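Local coordinates for ribosomal protein uL16 3-hydroxylase (Escherichia coli, PDB 4CCL) that catalyses the iron(II)- and 2-oxoglutarate-dependent hydroxylation of an arginine in ribosomal protein uL16, and works as a homodimer, at residues Gly269-Ser275 / Tyr319-Glu323; Glu262-Phe268 / Ile314-Tyr319; Phe31-Pro37 / Ala195-Ser199; Val22-Phe28 / Glu174-Tyr180. All blocks are in the same frame, centred on the assembly; numbering follows the deposited sequence.

Contact 1 of 4, residues Gly269-Ser275 / Tyr319-Glu323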
# COMPACT_ATOMS: atom_id res chain seq x y z
N GLY B 269 10.72 2.53 -12.14
CA GLY B 269 10.78 2.98 -13.52
C GLY B 269 9.45 3.57 -13.94
O GLY B 269 9.40 4.67 -14.49
N GLU B 270 8.36 2.86 -13.66
CA GLU B 270 7.03 3.32 -14.03
C GLU B 270 6.56 4.53 -13.21
O GLU B 270 5.79 5.36 -13.69
CB GLU B 270 6.01 2.17 -13.91
CG GLU B 270 6.28 1.00 -14.85
CD GLU B 270 5.24 -0.10 -14.73
OE1 GLU B 270 4.21 0.12 -14.07
OE2 GLU B 270 5.47 -1.19 -15.30
N PHE B 271 7.04 4.63 -11.97
CA PHE B 271 6.65 5.71 -11.06
C PHE B 271 7.36 7.01 -11.42
O PHE B 271 6.73 7.97 -11.86
CB PHE B 271 6.95 5.30 -9.61
CG PHE B 271 6.80 6.40 -8.59
CD1 PHE B 271 5.87 7.42 -8.73
CD2 PHE B 271 7.61 6.41 -7.46
CE1 PHE B 271 5.75 8.42 -7.78
CE2 PHE B 271 7.49 7.40 -6.50
CZ PHE B 271 6.56 8.40 -6.66
N ILE B 272 8.68 7.01 -11.25
CA ILE B 272 9.48 8.22 -11.36
C ILE B 272 9.41 8.90 -12.74
O ILE B 272 9.73 10.08 -12.87
CB ILE B 272 10.96 7.95 -10.97
CG1 ILE B 272 11.68 9.25 -10.60
CG2 ILE B 272 11.68 7.19 -12.07
CD1 ILE B 272 11.16 9.89 -9.34
N SER B 273 8.98 8.15 -13.75
CA SER B 273 8.85 8.70 -15.10
C SER B 273 7.54 9.48 -15.29
O SER B 273 7.32 10.10 -16.33
CB SER B 273 8.99 7.61 -16.16
OG SER B 273 8.15 6.50 -15.87
N GLN B 274 6.68 9.43 -14.28
CA GLN B 274 5.43 10.18 -14.30
C GLN B 274 5.61 11.60 -13.76
O GLN B 274 6.37 11.82 -12.81
CB GLN B 274 4.35 9.45 -13.49
CG GLN B 274 3.25 8.83 -14.34
CD GLN B 274 2.56 7.66 -13.66
OE1 GLN B 274 1.34 7.54 -13.70
NE2 GLN B 274 3.35 6.80 -13.02
N SER B 275 4.93 12.56 -14.38
CA SER B 275 5.03 13.96 -13.98
C SER B 275 4.02 14.32 -12.89
O SER B 275 2.88 13.84 -12.90
CB SER B 275 4.85 14.88 -15.19
OG SER B 275 4.93 16.24 -14.82
N TYR B 319 11.90 4.42 -19.58
CA TYR B 319 10.54 4.66 -19.14
C TYR B 319 10.09 6.06 -19.54
O TYR B 319 10.72 7.05 -19.18
CB TYR B 319 10.41 4.48 -17.63
CG TYR B 319 10.79 3.11 -17.14
CD1 TYR B 319 12.12 2.80 -16.85
CD2 TYR B 319 9.84 2.11 -16.97
CE1 TYR B 319 12.48 1.54 -16.41
CE2 TYR B 319 10.19 0.85 -16.52
CZ TYR B 319 11.51 0.57 -16.24
OH TYR B 319 11.87 -0.68 -15.80
N ALA B 320 9.01 6.13 -20.31
CA ALA B 320 8.43 7.40 -20.71
C ALA B 320 7.01 7.53 -20.16
O ALA B 320 6.10 6.82 -20.58
CB ALA B 320 8.41 7.53 -22.23
N ASN B 321 6.83 8.46 -19.21
CA ASN B 321 5.52 8.77 -18.64
C ASN B 321 4.80 7.53 -18.10
O ASN B 321 3.63 7.30 -18.39
CB ASN B 321 4.67 9.54 -19.66
CG ASN B 321 3.37 10.06 -19.07
OD1 ASN B 321 3.37 10.88 -18.16
ND2 ASN B 321 2.25 9.58 -19.61
N GLY B 322 5.52 6.72 -17.33
CA GLY B 322 4.93 5.56 -16.70
C GLY B 322 5.04 4.27 -17.49
O GLY B 322 4.89 3.18 -16.93
N GLU B 323 5.29 4.39 -18.79
CA GLU B 323 5.33 3.21 -19.65
C GLU B 323 6.75 2.78 -19.99
O GLU B 323 7.59 3.59 -20.39
CB GLU B 323 4.55 3.48 -20.94
CG GLU B 323 3.08 3.79 -20.71
CD GLU B 323 2.50 4.66 -21.80
OE1 GLU B 323 3.17 4.84 -22.84
OE2 GLU B 323 1.37 5.17 -21.61
O HOH W 1 2.50 11.86 -16.05
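Ser273, near the C-terminal part of helix 263-272, meets the hairpin turn of 319-323 with its side chain. In the p rotamer Ser273 OG donates to Gly269 O at 2.6 Å, four residues back. Ser273 OG also accepts from Gly322 N at 3.0 Å. One hydroxyl thus joins Gly269 of the helix to the type I' beta turn Ala320-Glu323. Tyr319 takes rotamer m and lays its ring flat against the helix. Gly269 CA sits 3.4 Å from the Tyr319 ring centroid, almost on the ring normal, in a CH-pi contact. An ideal CB on Gly269 would clash with Tyr319 CZ, so glycine is what permits this approach. Two CA-H...O contacts close the backbones: Gly322 CA to Glu270 O at 3.1 Å, and Asn321 CA to Ser273 O at 3.2 Å. Gln274 folds back, its NE2 making a weak hydrogen bond to Glu270 O at 2.9 Å. A water links Asn321 OD1 (2.5 Å) to Ser275 N (3.0 Å), while Asn321 ND2 bonds to Tyr368. The contact lies in the winged-helix region. Here the tip of hairpin 317-320/323-325 packs on helix 263-272, and Ile272 touches Leu312 of strand 311-314.

Contact 2 of 4, residues Glu262-Phe268 / Ile314-Tyr319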
# COMPACT_ATOMS: atom_id res chain seq x y z
N GLU B 262 13.72 -7.88 -10.83
CA GLU B 262 13.07 -6.97 -11.78
C GLU B 262 12.03 -6.04 -11.18
O GLU B 262 11.89 -4.89 -11.60
CB GLU B 262 12.50 -7.75 -12.96
CG GLU B 262 13.56 -8.32 -13.89
CD GLU B 262 14.50 -7.25 -14.42
OE1 GLU B 262 14.13 -6.56 -15.40
OE2 GLU B 262 15.61 -7.09 -13.86
N HIS B 263 11.30 -6.53 -10.18
CA HIS B 263 10.08 -5.89 -9.69
C HIS B 263 10.26 -4.46 -9.16
O HIS B 263 9.51 -3.56 -9.55
CB HIS B 263 9.40 -6.78 -8.65
CG HIS B 263 8.97 -8.10 -9.20
ND1 HIS B 263 8.82 -9.23 -8.41
CD2 HIS B 263 8.64 -8.49 -10.45
CE1 HIS B 263 8.43 -10.24 -9.16
NE2 HIS B 263 8.31 -9.82 -10.41
N PHE B 264 11.24 -4.26 -8.29
CA PHE B 264 11.48 -2.92 -7.75
C PHE B 264 11.90 -1.93 -8.83
O PHE B 264 11.35 -0.83 -8.92
CB PHE B 264 12.51 -2.93 -6.63
CG PHE B 264 12.87 -1.55 -6.14
CD1 PHE B 264 11.87 -0.63 -5.86
CD2 PHE B 264 14.19 -1.17 -5.98
CE1 PHE B 264 12.18 0.63 -5.42
CE2 PHE B 264 14.51 0.10 -5.54
CZ PHE B 264 13.50 1.00 -5.26
N LYS B 265 12.89 -2.33 -9.63
CA LYS B 265 13.40 -1.50 -10.72
C LYS B 265 12.28 -1.10 -11.67
O LYS B 265 12.21 0.04 -12.13
CB LYS B 265 14.47 -2.26 -11.48
CG LYS B 265 14.94 -1.56 -12.74
CD LYS B 265 15.56 -2.54 -13.73
CE LYS B 265 16.69 -3.33 -13.09
NZ LYS B 265 17.24 -4.36 -14.02
N GLN B 266 11.40 -2.06 -11.96
CA GLN B 266 10.31 -1.85 -12.89
C GLN B 266 9.29 -0.89 -12.30
O GLN B 266 8.88 0.07 -12.97
CB GLN B 266 9.66 -3.19 -13.24
CG GLN B 266 8.84 -3.18 -14.51
CD GLN B 266 9.15 -4.38 -15.38
OE1 GLN B 266 10.29 -4.82 -15.47
NE2 GLN B 266 8.12 -4.93 -16.02
N TRP B 267 8.90 -1.13 -11.05
CA TRP B 267 7.96 -0.22 -10.40
C TRP B 267 8.49 1.20 -10.36
O TRP B 267 7.77 2.13 -10.73
CB TRP B 267 7.64 -0.63 -8.96
CG TRP B 267 7.05 0.54 -8.21
CD1 TRP B 267 5.82 1.11 -8.42
CD2 TRP B 267 7.67 1.31 -7.18
NE1 TRP B 267 5.64 2.17 -7.57
CE2 TRP B 267 6.76 2.32 -6.79
CE3 TRP B 267 8.91 1.24 -6.53
CZ2 TRP B 267 7.04 3.24 -5.79
CZ3 TRP B 267 9.19 2.17 -5.54
CH2 TRP B 267 8.26 3.15 -5.18
N PHE B 268 9.72 1.37 -9.89
CA PHE B 268 10.28 2.71 -9.77
C PHE B 268 10.42 3.35 -11.14
O PHE B 268 10.25 4.56 -11.29
CB PHE B 268 11.63 2.71 -9.05
CG PHE B 268 12.09 4.07 -8.63
CD1 PHE B 268 11.53 4.69 -7.53
CD2 PHE B 268 13.07 4.74 -9.34
CE1 PHE B 268 11.93 5.94 -7.13
CE2 PHE B 268 13.48 6.00 -8.95
CZ PHE B 268 12.91 6.60 -7.84
N ILE B 314 16.73 3.22 -16.59
CA ILE B 314 17.19 2.41 -15.47
C ILE B 314 17.69 1.08 -16.02
O ILE B 314 16.91 0.26 -16.51
CB ILE B 314 16.07 2.17 -14.45
CG1 ILE B 314 15.25 3.45 -14.24
CG2 ILE B 314 16.65 1.66 -13.13
CD1 ILE B 314 14.50 3.51 -12.93
N GLY B 315 19.00 0.87 -15.92
CA GLY B 315 19.62 -0.27 -16.58
C GLY B 315 19.43 -0.17 -18.08
O GLY B 315 19.70 0.87 -18.69
N ASP B 316 18.95 -1.26 -18.68
CA ASP B 316 18.72 -1.30 -20.12
C ASP B 316 17.28 -0.99 -20.52
O ASP B 316 16.92 -1.05 -21.69
CB ASP B 316 19.16 -2.65 -20.70
CG ASP B 316 20.66 -2.83 -20.69
OD1 ASP B 316 21.21 -3.31 -19.67
OD2 ASP B 316 21.31 -2.48 -21.70
N ASP B 317 16.45 -0.66 -19.53
CA ASP B 317 15.05 -0.33 -19.78
C ASP B 317 14.85 1.18 -19.77
O ASP B 317 15.45 1.88 -18.95
CB ASP B 317 14.16 -0.96 -18.71
CG ASP B 317 14.57 -2.38 -18.38
OD1 ASP B 317 14.77 -3.18 -19.32
OD2 ASP B 317 14.69 -2.70 -17.18
N VAL B 318 14.00 1.68 -20.65
CA VAL B 318 13.69 3.11 -20.63
C VAL B 318 12.23 3.29 -20.20
O VAL B 318 11.44 2.38 -20.36
CB VAL B 318 14.03 3.79 -21.98
CG1 VAL B 318 13.57 5.23 -22.01
CG2 VAL B 318 15.52 3.71 -22.24
N TYR B 319 11.90 4.42 -19.58
CA TYR B 319 10.54 4.66 -19.14
C TYR B 319 10.09 6.06 -19.54
O TYR B 319 10.72 7.05 -19.18
CB TYR B 319 10.41 4.48 -17.63
CG TYR B 319 10.79 3.11 -17.14
CD1 TYR B 319 12.12 2.80 -16.85
CD2 TYR B 319 9.84 2.11 -16.97
CE1 TYR B 319 12.48 1.54 -16.41
CE2 TYR B 319 10.19 0.85 -16.52
CZ TYR B 319 11.51 0.57 -16.24
OH TYR B 319 11.87 -0.68 -15.80
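Lys265 lays its aliphatic chain over the two ends of the turn at 314-317, with CG 3.7 Å from Ile314 CG2 and CD 3.6 Å from Asp317 OD2. The ammonium turns back toward the start of the segment: Lys265 NZ forms a salt bridge with Glu262 OE2 at 3.2 Å. Asp317 OD2 stays 4.4 Å from Lys265 NZ, beyond salt-bridge range. Asp317 OD2 lies 4.3 Å from Glu262 OE1, a like charge. The lysine is near both carboxylates and pairs with Glu262. The turn itself is type II', closed by Ile314 N to Asp317 O at 3.0 Å and Asp317 N to Ile314 O at 3.2 Å. Gly315 occupies its positive-phi corner. This turn joins strands 311-314 and 317-320 of the small antiparallel sheet in the ROXA-like winged-helix region, and helix 263-272 packs beside it. The axes of helix 263-268 and strand 317-319 run 29° from parallel and come within 9.9 Å. Side chains bridge that gap. Ile314 CD1 reaches the edge of the Phe268 ring, 4.1 Å from CD2. Tyr319 OH approaches Gln266 CA at 3.5 Å and Lys265 O at 3.8 Å. Gln266 also touches Tyr217 of helix 207-220. On the dimer side, Met247 of the second subunit packs on both Lys265 and Ile314, and Leu250 of that subunit packs on Phe268.

Contact 3 of 4, residues Phe31-Pro37 / Ala195-Ser199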
# COMPACT_ATOMS: atom_id res chain seq x y z
N PHE B 31 19.63 38.55 -19.60
CA PHE B 31 18.53 37.61 -19.50
C PHE B 31 17.29 38.12 -20.21
O PHE B 31 16.78 39.20 -19.90
CB PHE B 31 18.22 37.28 -18.04
CG PHE B 31 17.09 36.31 -17.86
CD1 PHE B 31 17.27 34.96 -18.10
CD2 PHE B 31 15.84 36.75 -17.44
CE1 PHE B 31 16.23 34.07 -17.94
CE2 PHE B 31 14.80 35.86 -17.28
CZ PHE B 31 15.00 34.52 -17.52
N ILE B 32 16.81 37.33 -21.16
CA ILE B 32 15.61 37.66 -21.91
C ILE B 32 14.52 36.68 -21.50
O ILE B 32 14.65 35.47 -21.70
CB ILE B 32 15.84 37.56 -23.42
CG1 ILE B 32 17.04 38.42 -23.82
CG2 ILE B 32 14.59 37.98 -24.17
CD1 ILE B 32 17.82 37.87 -25.00
N ASP B 33 13.45 37.21 -20.92
CA ASP B 33 12.37 36.39 -20.41
C ASP B 33 11.71 35.57 -21.51
O ASP B 33 11.42 36.09 -22.59
CB ASP B 33 11.33 37.26 -19.70
CG ASP B 33 11.89 37.96 -18.49
OD1 ASP B 33 12.96 38.60 -18.60
OD2 ASP B 33 11.28 37.87 -17.41
N PRO B 34 11.50 34.27 -21.24
CA PRO B 34 10.90 33.37 -22.23
C PRO B 34 9.44 33.71 -22.49
O PRO B 34 8.93 33.45 -23.58
CB PRO B 34 11.01 32.00 -21.55
CG PRO B 34 11.05 32.30 -20.09
CD PRO B 34 11.78 33.60 -19.96
N ILE B 35 8.78 34.30 -21.50
CA ILE B 35 7.36 34.58 -21.59
C ILE B 35 7.06 35.97 -21.01
O ILE B 35 7.90 36.54 -20.30
CB ILE B 35 6.54 33.47 -20.88
CG1 ILE B 35 5.10 33.43 -21.39
CG2 ILE B 35 6.62 33.62 -19.37
CD1 ILE B 35 4.22 32.43 -20.65
N SER B 36 5.88 36.50 -21.31
CA SER B 36 5.48 37.83 -20.85
C SER B 36 4.31 37.70 -19.88
O SER B 36 3.60 36.70 -19.91
CB SER B 36 5.09 38.71 -22.05
OG SER B 36 3.71 38.58 -22.35
N PRO B 37 4.13 38.70 -19.00
CA PRO B 37 3.04 38.66 -18.01
C PRO B 37 1.67 38.45 -18.65
O PRO B 37 0.80 37.80 -18.06
CB PRO B 37 3.11 40.05 -17.37
CG PRO B 37 4.54 40.45 -17.50
CD PRO B 37 4.99 39.88 -18.82
N ALA B 195 7.44 42.20 -11.25
CA ALA B 195 8.44 41.15 -11.30
C ALA B 195 7.98 39.80 -11.84
O ALA B 195 6.84 39.38 -11.63
CB ALA B 195 9.07 40.98 -9.94
N MSE B 196 8.90 39.13 -12.52
CA MSE B 196 8.70 37.77 -13.00
C MSE B 196 9.78 36.86 -12.41
O MSE B 196 10.97 37.13 -12.52
CB MSE B 196 8.75 37.72 -14.53
CG MSE B 196 7.54 38.36 -15.20
SE MSE B 196 6.04 37.12 -15.35
CE MSE B 196 6.43 36.42 -17.12
N ASN B 197 9.34 35.77 -11.77
CA ASN B 197 10.26 34.81 -11.19
C ASN B 197 10.04 33.41 -11.76
O ASN B 197 8.90 32.98 -11.94
CB ASN B 197 10.14 34.77 -9.67
CG ASN B 197 11.08 35.75 -8.98
OD1 ASN B 197 11.40 35.59 -7.81
ND2 ASN B 197 11.52 36.76 -9.71
N TYR B 198 11.14 32.72 -12.05
CA TYR B 198 11.07 31.40 -12.63
C TYR B 198 11.72 30.40 -11.70
O TYR B 198 12.93 30.36 -11.56
CB TYR B 198 11.79 31.38 -13.98
CG TYR B 198 11.33 32.47 -14.92
CD1 TYR B 198 11.84 33.77 -14.81
CD2 TYR B 198 10.39 32.22 -15.90
CE1 TYR B 198 11.42 34.77 -15.66
CE2 TYR B 198 9.97 33.21 -16.76
CZ TYR B 198 10.49 34.49 -16.63
OH TYR B 198 10.07 35.49 -17.47
N SER B 199 10.89 29.55 -11.10
CA SER B 199 11.38 28.56 -10.16
C SER B 199 11.55 27.21 -10.84
O SER B 199 10.57 26.60 -11.29
CB SER B 199 10.45 28.46 -8.95
OG SER B 199 10.41 29.69 -8.24
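The apolar centre is built on two side chains of strand 195-199, Met196 and Tyr198, which both point toward segment 31-37. Met196 is a selenomethionine here. Its chi1 and chi2 are both m, which brings Met196 CE 3.6 Å from Ile35 CG2 and 4.1 Å from Pro37 CD. Met196 CE also lies 3.5 Å from Ile35 O. The Tyr198 ring is hemmed in by three residues. Pro34 CG packs 3.6 Å from Tyr198 CE2, and Ile35 CG2 lies near the ring plane at the edge, 4.3 Å from the same atom. Phe31 turns its edge toward the tyrosine face in an offset edge-to-face pair, with centroids 5.8 Å apart and planes at 68°. Strand 195-202 belongs to the double-stranded beta-helix (jelly-roll) core of JmjC 2-oxoglutarate oxygenases, between strands 131-135 and 108-116. The loop leading from strand 22-24 to helix 37-45 packs on the face of the sheet that carries Met196 and Tyr198. Met196 lies about 7 Å, side chain to side chain, from Ser114 and from Arg140, both inferred substrate-binding residues. Asn197 points away from the loop and hydrogen-bonds to Arg140. At the polar edge, Tyr198 OH donates to Asp33 OD2 at 2.7 Å. That carboxylate oxygen also accepts from Thr137 N. Beyond it, Ser36 is the N-cap of helix 37-45, its OG bonded to Glu39 N.

Contact 4 of 4, residues Val22-Phe28 / Glu174-Tyr180; sequences VVLKRGF and EPGDILY
Strands 22-24 and 178-180 run antiparallel, axes 4.6 Å apart at closest and 157° between N-to-C directions. Val22-Tyr180 and Leu24-Ile178 are hydrogen-bonded pairs; Val23-Leu179, CA-CA 4.5 Å, is the non-hydrogen-bonded pair between them. The bonds are Val22 N to Tyr180 O (3.0 Å), Tyr180 N to Val22 O (2.9 Å), Leu24 N to Ile178 O (2.6 Å) and Ile178 N to Leu24 O (2.8 Å). Type II turn Leu24-Gly27 follows strand 22-24, with phi/psi -82/134 at Lys25 and 54/45 at Arg26; type II turn Glu174-Asp177 precedes strand 178-180. Phe28 N bonds to Gly176 O at 3.0 Å. A CB on Gly176 (103/-19) would strike Phe28 O; one on Gly27, Ile178 CD1.

Asp177 (chi1 m) ties the two turns: its OD1 accepts Arg26 N at 2.8 Å, while OD2 accepts Glu174 N at 2.5 Å and forms a salt bridge with Lys25 NZ at 3.1 Å. Val22, Leu24, Ile178 and Tyr180 share one sheet face. Leu24 (m,t) CD1 lies 4.1 Å from Ile178 CB, and Ile178 (m,t) CD1 4.0 Å from Phe28 CE2. On the other face Val23 (t) CG2 meets Leu179 (t,p) CD1 at 3.8 Å, and Leu179 lies about 6 Å, side chain to side chain, from the iron ligand His187.

This edge pairing adds an N-terminal strand to the JmjC double-stranded beta-helix, with strand 178-181 between 22-24 and 131-135.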
# COMPACT_ATOMS: atom_id res chain seq x y z
N VAL B 22 22.61 29.85 -2.04
CA VAL B 22 23.45 30.91 -2.60
C VAL B 22 22.65 31.85 -3.48
O VAL B 22 21.60 31.49 -4.01
CB VAL B 22 24.62 30.36 -3.45
CG1 VAL B 22 25.96 30.81 -2.89
CG2 VAL B 22 24.55 28.85 -3.58
N VAL B 23 23.16 33.07 -3.64
CA VAL B 23 22.70 33.94 -4.70
C VAL B 23 23.74 33.86 -5.80
O VAL B 23 24.90 34.21 -5.58
CB VAL B 23 22.55 35.40 -4.24
CG1 VAL B 23 22.19 36.28 -5.42
CG2 VAL B 23 21.51 35.51 -3.14
N LEU B 24 23.33 33.41 -6.97
CA LEU B 24 24.24 33.35 -8.09
C LEU B 24 23.93 34.57 -8.94
O LEU B 24 22.89 34.64 -9.60
CB LEU B 24 24.01 32.07 -8.89
CG LEU B 24 23.96 30.77 -8.07
CD1 LEU B 24 23.36 29.64 -8.88
CD2 LEU B 24 25.35 30.39 -7.57
N LYS B 25 24.85 35.53 -8.93
CA LYS B 25 24.62 36.80 -9.60
C LYS B 25 24.94 36.65 -11.08
O LYS B 25 25.96 36.08 -11.44
CB LYS B 25 25.50 37.89 -8.99
CG LYS B 25 25.24 38.17 -7.51
CD LYS B 25 24.65 39.56 -7.29
CE LYS B 25 23.15 39.58 -7.49
NZ LYS B 25 22.62 40.97 -7.51
N ARG B 26 24.05 37.17 -11.92
CA ARG B 26 24.18 37.06 -13.37
C ARG B 26 24.36 35.61 -13.80
O ARG B 26 25.23 35.30 -14.62
CB ARG B 26 25.35 37.90 -13.88
CG ARG B 26 25.33 39.35 -13.44
CD ARG B 26 24.66 40.26 -14.46
NE ARG B 26 25.52 41.39 -14.81
CZ ARG B 26 26.04 41.60 -16.01
NH1 ARG B 26 25.78 40.76 -17.00
NH2 ARG B 26 26.81 42.65 -16.23
N GLY B 27 23.55 34.72 -13.22
CA GLY B 27 23.55 33.32 -13.61
C GLY B 27 23.30 33.24 -15.10
O GLY B 27 23.93 32.45 -15.81
N PHE B 28 22.37 34.06 -15.57
CA PHE B 28 22.17 34.28 -16.99
C PHE B 28 22.59 35.70 -17.34
O PHE B 28 22.13 36.66 -16.71
CB PHE B 28 20.71 34.05 -17.38
CG PHE B 28 20.25 32.64 -17.20
CD1 PHE B 28 20.64 31.66 -18.09
CD2 PHE B 28 19.43 32.29 -16.14
CE1 PHE B 28 20.22 30.35 -17.93
CE2 PHE B 28 19.00 30.99 -15.98
CZ PHE B 28 19.40 30.02 -16.87
N GLU B 174 18.54 41.21 -9.47
CA GLU B 174 18.46 41.82 -10.79
C GLU B 174 18.14 40.71 -11.79
O GLU B 174 18.38 39.54 -11.50
CB GLU B 174 19.80 42.49 -11.13
CG GLU B 174 20.42 43.28 -9.98
CD GLU B 174 19.75 44.63 -9.74
OE1 GLU B 174 18.70 44.90 -10.36
OE2 GLU B 174 20.27 45.42 -8.92
N PRO B 175 17.58 41.06 -12.96
CA PRO B 175 17.30 40.05 -13.98
C PRO B 175 18.54 39.24 -14.35
O PRO B 175 19.59 39.82 -14.62
CB PRO B 175 16.81 40.87 -15.18
CG PRO B 175 17.18 42.30 -14.87
CD PRO B 175 17.12 42.40 -13.38
N GLY B 176 18.40 37.92 -14.36
CA GLY B 176 19.52 37.03 -14.63
C GLY B 176 20.08 36.38 -13.38
O GLY B 176 20.77 35.37 -13.45
N ASP B 177 19.77 36.97 -12.22
CA ASP B 177 20.22 36.42 -10.95
C ASP B 177 19.45 35.16 -10.57
O ASP B 177 18.27 35.01 -10.92
CB ASP B 177 20.10 37.45 -9.83
CG ASP B 177 20.95 38.68 -10.07
OD1 ASP B 177 21.98 38.58 -10.76
OD2 ASP B 177 20.58 39.76 -9.56
N ILE B 178 20.12 34.25 -9.87
CA ILE B 178 19.50 33.01 -9.43
C ILE B 178 19.74 32.81 -7.94
O ILE B 178 20.85 33.02 -7.45
CB ILE B 178 20.08 31.80 -10.17
CG1 ILE B 178 20.07 32.05 -11.68
CG2 ILE B 178 19.30 30.54 -9.84
CD1 ILE B 178 20.81 31.00 -12.46
N LEU B 179 18.69 32.42 -7.23
CA LEU B 179 18.81 32.07 -5.82
C LEU B 179 18.57 30.57 -5.64
O LEU B 179 17.45 30.09 -5.79
CB LEU B 179 17.79 32.87 -5.01
CG LEU B 179 17.63 32.52 -3.53
CD1 LEU B 179 18.93 32.72 -2.77
CD2 LEU B 179 16.51 33.35 -2.90
N TYR B 180 19.63 29.84 -5.31
CA TYR B 180 19.50 28.42 -5.01
C TYR B 180 19.22 28.20 -3.53
O TYR B 180 20.00 28.62 -2.68
CB TYR B 180 20.75 27.62 -5.39
CG TYR B 180 20.73 26.24 -4.78
CD1 TYR B 180 19.86 25.27 -5.26
CD2 TYR B 180 21.54 25.91 -3.70
CE1 TYR B 180 19.81 24.01 -4.70
CE2 TYR B 180 21.50 24.65 -3.13
CZ TYR B 180 20.63 23.71 -3.64
OH TYR B 180 20.58 22.45 -3.08

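How the contacts relate
Contacts 4 and 3 come first along the chain and interleave: 22-28, 31-37, 174-180, 195-199. Contact 4 adds strand 22-24 to the large sheet; contact 3 packs the following loop on it. Their centres are 13 Å apart, and they touch where Phe31 CB packs 3.7 Å from Gly176 CA. Contacts 2 and 1 follow, and also interleave. They share Tyr319, helix 263-272 and strand 317-320, with centres 10 Å apart. Gly269 CA meets Ile314 CD1 at 3.8 Å. The two pairs do not touch; their centres lie 29 to 37 Å apart. Contacts 3 and 4 lie in the JmjC part, which holds the iron site; contacts 1 and 2 lie in the winged-helix region, where contact 2 also meets the second subunit.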